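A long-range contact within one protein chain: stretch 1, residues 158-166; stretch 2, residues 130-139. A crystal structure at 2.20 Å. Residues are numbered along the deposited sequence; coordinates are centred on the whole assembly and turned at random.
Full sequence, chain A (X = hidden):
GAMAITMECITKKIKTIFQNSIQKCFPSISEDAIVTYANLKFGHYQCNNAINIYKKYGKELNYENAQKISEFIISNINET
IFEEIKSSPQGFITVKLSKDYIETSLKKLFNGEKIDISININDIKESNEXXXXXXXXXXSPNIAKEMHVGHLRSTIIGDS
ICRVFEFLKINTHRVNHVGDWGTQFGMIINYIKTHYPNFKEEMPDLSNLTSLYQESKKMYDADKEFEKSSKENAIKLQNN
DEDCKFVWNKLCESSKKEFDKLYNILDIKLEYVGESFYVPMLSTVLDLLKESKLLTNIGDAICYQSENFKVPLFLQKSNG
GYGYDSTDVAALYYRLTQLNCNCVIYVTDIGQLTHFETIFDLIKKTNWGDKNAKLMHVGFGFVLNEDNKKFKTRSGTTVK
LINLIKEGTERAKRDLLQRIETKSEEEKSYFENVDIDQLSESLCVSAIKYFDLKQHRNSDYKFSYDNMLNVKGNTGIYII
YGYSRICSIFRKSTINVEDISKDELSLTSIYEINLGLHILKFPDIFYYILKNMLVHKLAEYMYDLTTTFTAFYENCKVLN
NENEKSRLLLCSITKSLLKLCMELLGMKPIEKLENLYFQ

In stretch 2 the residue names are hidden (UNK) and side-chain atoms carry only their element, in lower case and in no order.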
ATOM      1  N   GLY A 158       4.554   3.195  -1.434  1.00 41.61           N
ATOM      2  CA  GLY A 158       4.066   3.245  -2.807  1.00 37.12           C
ATOM      3  C   GLY A 158       4.233   1.911  -3.520  1.00 33.80           C
ATOM      4  O   GLY A 158       3.320   1.434  -4.204  1.00 34.71           O
ATOM      5  N   ASP A 159       5.389   1.280  -3.335  1.00 34.53           N
ATOM      6  CA  ASP A 159       5.598   0.015  -3.992  1.00 41.80           C
ATOM      7  C   ASP A 159       4.606  -1.033  -3.469  1.00 48.70           C
ATOM      8  O   ASP A 159       4.057  -1.812  -4.264  1.00 49.69           O
ATOM      9  CB  ASP A 159       7.032  -0.484  -3.828  1.00 35.66           C
ATOM     10  CG  ASP A 159       7.236  -1.823  -4.504  1.00 44.45           C
ATOM     11  OD1 ASP A 159       7.233  -1.849  -5.763  1.00 38.51           O
ATOM     12  OD2 ASP A 159       7.332  -2.854  -3.783  1.00 39.40           O
ATOM     13  N   SER A 160       4.371  -1.056  -2.155  1.00 47.86           N
ATOM     14  CA  SER A 160       3.359  -1.997  -1.631  1.00 37.55           C
ATOM     15  C   SER A 160       1.982  -1.784  -2.266  1.00 37.45           C
ATOM     16  O   SER A 160       1.339  -2.741  -2.728  1.00 39.33           O
ATOM     17  CB  SER A 160       3.244  -1.899  -0.097  1.00 33.51           C
ATOM     18  OG  SER A 160       2.578  -3.054   0.382  1.00 47.83           O
ATOM     19  N   ILE A 161       1.544  -0.530  -2.327  1.00 38.54           N
ATOM     20  CA  ILE A 161       0.263  -0.223  -2.976  1.00 38.67           C
ATOM     21  C   ILE A 161       0.200  -0.712  -4.440  1.00 45.10           C
ATOM     22  O   ILE A 161      -0.806  -1.332  -4.889  1.00 39.02           O
ATOM     23  CB  ILE A 161      -0.008   1.296  -2.896  1.00 43.63           C
ATOM     24  CG1 ILE A 161      -0.260   1.665  -1.423  1.00 34.76           C
ATOM     25  CG2 ILE A 161      -1.190   1.709  -3.814  1.00 33.56           C
ATOM     26  CD1 ILE A 161      -0.259   3.163  -1.097  1.00 36.52           C
ATOM     27  N   CYS A 162       1.289  -0.468  -5.178  1.00 42.19           N
ATOM     28  CA  CYS A 162       1.344  -0.938  -6.560  1.00 40.15           C
ATOM     29  C   CYS A 162       1.214  -2.455  -6.630  1.00 39.24           C
ATOM     30  O   CYS A 162       0.499  -2.981  -7.469  1.00 43.63           O
ATOM     31  CB  CYS A 162       2.644  -0.508  -7.240  1.00 32.91           C
ATOM     32  SG  CYS A 162       2.723   1.300  -7.495  1.00 40.44           S
ATOM     33  N   ARG A 163       1.955  -3.142  -5.769  1.00 38.23           N
ATOM     34  CA  ARG A 163       1.950  -4.586  -5.772  1.00 33.67           C
ATOM     35  C   ARG A 163       0.524  -5.078  -5.454  1.00 39.21           C
ATOM     36  O   ARG A 163       0.088  -6.095  -5.988  1.00 33.86           O
ATOM     37  CB  ARG A 163       2.956  -5.140  -4.758  1.00 40.91           C
ATOM     38  CG  ARG A 163       4.420  -4.925  -5.083  1.00 36.88           C
ATOM     39  CD  ARG A 163       5.317  -5.884  -4.268  1.00 35.05           C
ATOM     40  NE  ARG A 163       6.738  -5.569  -4.389  1.00 44.51           N
ATOM     41  CZ  ARG A 163       7.733  -6.446  -4.237  1.00 43.98           C
ATOM     42  NH1 ARG A 163       7.473  -7.711  -3.942  1.00 38.91           N
ATOM     43  NH2 ARG A 163       9.003  -6.050  -4.369  1.00 41.20           N
ATOM     44  N   VAL A 164      -0.197  -4.335  -4.615  1.00 34.43           N
ATOM     45  CA  VAL A 164      -1.578  -4.691  -4.298  1.00 37.61           C
ATOM     46  C   VAL A 164      -2.421  -4.621  -5.559  1.00 38.92           C
ATOM     47  O   VAL A 164      -3.106  -5.581  -5.892  1.00 42.76           O
ATOM     48  CB  VAL A 164      -2.186  -3.786  -3.205  1.00 38.87           C
ATOM     49  CG1 VAL A 164      -3.699  -3.903  -3.190  1.00 36.88           C
ATOM     50  CG2 VAL A 164      -1.617  -4.146  -1.832  1.00 42.03           C
ATOM     51  N   PHE A 165      -2.339  -3.508  -6.288  1.00 45.20           N
ATOM     52  CA  PHE A 165      -3.135  -3.412  -7.522  1.00 41.23           C
ATOM     53  C   PHE A 165      -2.730  -4.423  -8.608  1.00 43.05           C
ATOM     54  O   PHE A 165      -3.594  -4.945  -9.335  1.00 40.77           O
ATOM     55  CB  PHE A 165      -3.080  -1.991  -8.076  1.00 31.82           C
ATOM     56  CG  PHE A 165      -3.953  -1.037  -7.320  1.00 37.46           C
ATOM     57  CD1 PHE A 165      -5.328  -1.078  -7.463  1.00 35.42           C
ATOM     58  CD2 PHE A 165      -3.404  -0.137  -6.434  1.00 38.96           C
ATOM     59  CE1 PHE A 165      -6.128  -0.218  -6.769  1.00 33.95           C
ATOM     60  CE2 PHE A 165      -4.203   0.730  -5.731  1.00 36.12           C
ATOM     61  CZ  PHE A 165      -5.565   0.699  -5.904  1.00 35.62           C
ATOM     62  N   GLU A 166      -1.437  -4.728  -8.695  1.00 40.10           N
ATOM     63  CA  GLU A 166      -0.950  -5.725  -9.651  1.00 37.50           C
ATOM     64  C   GLU A 166      -1.458  -7.137  -9.261  1.00 45.30           C
ATOM     65  O   GLU A 166      -1.771  -7.973 -10.120  1.00 41.64           O
ATOM     66  CB  GLU A 166       0.591  -5.658  -9.735  1.00 32.93           C
ATOM     67  CG  GLU A 166       1.071  -4.349 -10.429  1.00 45.45           C
ATOM     68  CD  GLU A 166       2.515  -3.919 -10.124  1.00 47.80           C
ATOM     69  OE1 GLU A 166       3.219  -4.586  -9.333  1.00 49.96           O
ATOM     70  OE2 GLU A 166       2.949  -2.883 -10.684  1.00 48.25           O
ATOM     71  N   UNK A 130     -14.730   2.449 -10.810  1.00 54.97           N
ATOM     72  CA  UNK A 130     -13.874   2.018 -11.908  1.00 54.11           C
ATOM     73  C   UNK A 130     -12.401   2.012 -11.482  1.00 50.64           C
ATOM     74  O   UNK A 130     -11.905   2.997 -10.949  1.00 53.26           O
ATOM     75  c   UNK A 130     -14.095   2.934 -13.120  1.00 56.14           C
ATOM     76  c   UNK A 130     -13.447   2.412 -14.401  1.00 60.98           C
ATOM     77  n   UNK A 130     -13.983   2.837 -15.539  1.00 57.85           N
ATOM     78  o   UNK A 130     -12.480   1.650 -14.373  1.00 59.12           O
ATOM     79  N   UNK A 131     -11.703   0.905 -11.712  1.00 48.71           N
ATOM     80  CA  UNK A 131     -10.264   0.866 -11.451  1.00 46.63           C
ATOM     81  C   UNK A 131      -9.517   0.459 -12.713  1.00 48.69           C
ATOM     82  O   UNK A 131      -8.491  -0.205 -12.637  1.00 54.45           O
ATOM     83  c   UNK A 131     -11.829   0.501  -7.032  1.00 44.84           C
ATOM     84  c   UNK A 131     -10.984   1.390  -6.394  1.00 43.20           C
ATOM     85  c   UNK A 131      -9.486   1.333  -8.269  1.00 48.22           C
ATOM     86  c   UNK A 131      -9.819   1.818  -7.017  1.00 49.18           C
ATOM     87  c   UNK A 131     -11.479   0.012  -8.296  1.00 47.58           C
ATOM     88  o   UNK A 131     -11.303   1.904  -5.152  1.00 39.00           O
ATOM     89  c   UNK A 131      -9.923  -0.098 -10.307  1.00 43.89           C
ATOM     90  c   UNK A 131     -10.303   0.428  -8.932  1.00 51.73           C
ATOM     91  N   UNK A 132     -10.044   0.860 -13.869  1.00 45.64           N
ATOM     92  CA  UNK A 132      -9.440   0.537 -15.148  1.00 46.26           C
ATOM     93  C   UNK A 132      -7.969   0.897 -15.175  1.00 48.69           C
ATOM     94  O   UNK A 132      -7.117   0.050 -15.433  1.00 52.57           O
ATOM     95  N   UNK A 133      -7.664   2.156 -14.893  1.00 47.29           N
ATOM     96  CA  UNK A 133      -6.275   2.588 -14.883  1.00 43.61           C
ATOM     97  C   UNK A 133      -5.950   3.248 -13.564  1.00 37.41           C
ATOM     98  O   UNK A 133      -6.571   4.241 -13.195  1.00 41.14           O
ATOM     99  o   UNK A 133      -5.686   1.981 -17.806  1.00 49.86           O
ATOM    100  n   UNK A 133      -7.121   3.682 -18.146  1.00 44.04           N
ATOM    101  c   UNK A 133      -6.263   2.993 -17.397  1.00 48.53           C
ATOM    102  c   UNK A 133      -5.974   3.565 -16.026  1.00 34.66           C
ATOM    103  N   UNK A 134      -4.954   2.718 -12.871  1.00 38.28           N
ATOM    104  CA  UNK A 134      -4.533   3.300 -11.605  1.00 30.65           C
ATOM    105  C   UNK A 134      -3.114   3.833 -11.719  1.00 36.93           C
ATOM    106  O   UNK A 134      -2.234   3.164 -12.273  1.00 39.69           O
ATOM    107  c   UNK A 134      -4.594   2.246 -10.450  1.00 33.14           C
ATOM    108  c   UNK A 134      -6.047   1.792 -10.188  1.00 38.13           C
ATOM    109  c   UNK A 134      -3.956   2.803  -9.180  1.00 41.19           C
ATOM    110  N   UNK A 135      -2.886   5.026 -11.189  1.00 39.42           N
ATOM    111  CA  UNK A 135      -1.544   5.582 -11.153  1.00 41.68           C
ATOM    112  C   UNK A 135      -1.136   5.854  -9.715  1.00 39.24           C
ATOM    113  O   UNK A 135      -1.880   6.482  -8.978  1.00 37.45           O
ATOM    114  c   UNK A 135      -1.460   6.873 -11.984  1.00 38.05           C
ATOM    115  c   UNK A 135       0.213   8.482 -10.965  1.00 38.10           C
ATOM    116  c   UNK A 135      -0.073   7.511 -12.112  1.00 43.85           C
ATOM    117  c   UNK A 135       0.079   8.225 -13.474  1.00 49.88           C
ATOM    118  N   UNK A 136       0.070   5.421  -9.351  1.00 37.78           N
ATOM    119  CA  UNK A 136       0.621   5.680  -8.027  1.00 32.16           C
ATOM    120  C   UNK A 136       1.870   6.560  -8.157  1.00 41.43           C
ATOM    121  O   UNK A 136       2.855   6.203  -8.815  1.00 40.95           O
ATOM    122  c   UNK A 136       1.474   4.651  -5.852  1.00 32.75           C
ATOM    123  c   UNK A 136      -0.282   3.433  -7.225  1.00 32.57           C
ATOM    124  c   UNK A 136       0.952   4.360  -7.275  1.00 39.26           C
ATOM    125  N   UNK A 137       1.804   7.725  -7.527  1.00 38.29           N
ATOM    126  CA  UNK A 137       2.866   8.729  -7.543  1.00 39.88           C
ATOM    127  C   UNK A 137       3.640   8.626  -6.241  1.00 40.76           C
ATOM    128  O   UNK A 137       3.107   8.961  -5.190  1.00 41.08           O
ATOM    129  c   UNK A 137       3.271  11.234  -7.850  1.00 42.72           C
ATOM    130  c   UNK A 137       2.246  10.120  -7.722  1.00 36.98           C
ATOM    131  o   UNK A 137       4.334  11.207  -7.190  1.00 47.51           O
ATOM    132  o   UNK A 137       2.997  12.168  -8.635  1.00 46.26           O
ATOM    133  N   UNK A 138       4.881   8.151  -6.302  1.00 37.56           N
ATOM    134  CA  UNK A 138       5.645   7.929  -5.088  1.00 42.45           C
ATOM    135  C   UNK A 138       7.151   8.055  -5.274  1.00 44.29           C
ATOM    136  O   UNK A 138       7.646   8.199  -6.402  1.00 42.45           O
ATOM    137  c   UNK A 138       5.095   5.130  -6.565  1.00 41.92           C
ATOM    138  c   UNK A 138       5.663   5.343  -5.307  1.00 40.67           C
ATOM    139  c   UNK A 138       5.420   3.989  -7.323  1.00 42.61           C
ATOM    140  c   UNK A 138       6.865   3.230  -5.546  1.00 41.21           C
ATOM    141  c   UNK A 138       6.534   4.375  -4.802  1.00 46.17           C
ATOM    142  c   UNK A 138       5.288   6.550  -4.464  1.00 38.48           C
ATOM    143  c   UNK A 138       6.309   3.038  -6.811  1.00 39.87           C
ATOM    144  N   UNK A 139       7.837   8.024  -4.127  1.00 43.42           N
ATOM    145  CA  UNK A 139       9.280   8.207  -3.958  1.00 46.92           C
ATOM    146  C   UNK A 139       9.681   9.677  -4.089  1.00 46.34           C
ATOM    147  O   UNK A 139      10.015  10.318  -3.100  1.00 44.87           O
ATOM    148  o   UNK A 139      11.410   7.246  -4.524  1.00 39.65           O
ATOM    149  c   UNK A 139      10.074   7.347  -4.943  1.00 44.93           C
TER

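Position 130 carries two side-chain carbons, the second bearing one oxygen and one nitrogen, and it lies beyond the reach of stretch 1. A terminal amide on a two-carbon chain is asparagine, N130. Its OD1 accepts a hydrogen bond from the backbone N of position 132 at 2.6 Å, so the short amide braces the turn before the strand.

Position 131 has one carbon followed by a six-carbon ring bearing an oxygen. A ring carbon lies 4.0 Å from CE1 of F165. The phenolic ring makes this tyrosine, Y131: its CD1 makes the contact with F165 CE1, while its OH is hydrogen-bonded elsewhere in the structure, so one residue meets both an apolar and a polar need.

Position 132 has no side-chain atoms and is therefore glycine, G132. It touches nothing on stretch 1. A CB built here would lie only 3.0 Å from N130 OD1, so the absence of a side chain leaves room for the turn.

Position 133 again shows two carbons, the second holding an oxygen and a nitrogen, and makes no contact with the helix. This is asparagine, N133, partly exposed, with both polar ends of its amide hydrogen-bonded elsewhere.

Position 134 has three carbons, forked at the first, pointing toward the helix and packed on the ring of F165. This is valine, V134. Its CG1 sits 4.0 Å from the centroid of the F165 ring, 10° off the normal, a CH-pi contact over the face that suits a compact, branched side chain.

Position 135 has four carbons, forked at the second, and points away from stretch 1. It is leucine, L135, an apolar side chain buried away from the helix.

Position 136 repeats the three-carbon fork and turns toward the helix once more, meeting G158, I161 and C162. It is valine, V136. CB lies 3.5 Å from C162 SG and CG2 lies 3.9 Å from I161 CG2; branching at CB provides a broad apolar surface close to the backbone.

Position 137 has two carbons, the second carrying two oxygens, and points away. The carboxylate identifies aspartate, D137; although buried, its OD2 is hydrogen-bonded elsewhere.

Position 138 bears one carbon and an unsubstituted six-carbon ring lying against G158, D159 and C162. It is phenylalanine, F138. CD2 comes within 3.4 Å of G158 CA, and a CB on G158 would clash with it at 2.1 Å. C162 SG approaches obliquely, 4.6 Å from the ring centroid.

Position 139 has one carbon and one oxygen, directed sideways. It is serine, S139, whose OG is hydrogen-bonded elsewhere.

The contact is a nearly antiparallel packing of helix on strand, at 168°, with axes approaching to 8.9 Å. Strand alternation turns V134 and V136 toward the helix and L135 and D137 away. On the helix, G158, I161, C162 and F165 supply the matching apolar surface. No hydrogen bond crosses the interface; close packing of apolar groups joins the two stretches.

Stretch 2 (130-139) NYGNVLVDFS
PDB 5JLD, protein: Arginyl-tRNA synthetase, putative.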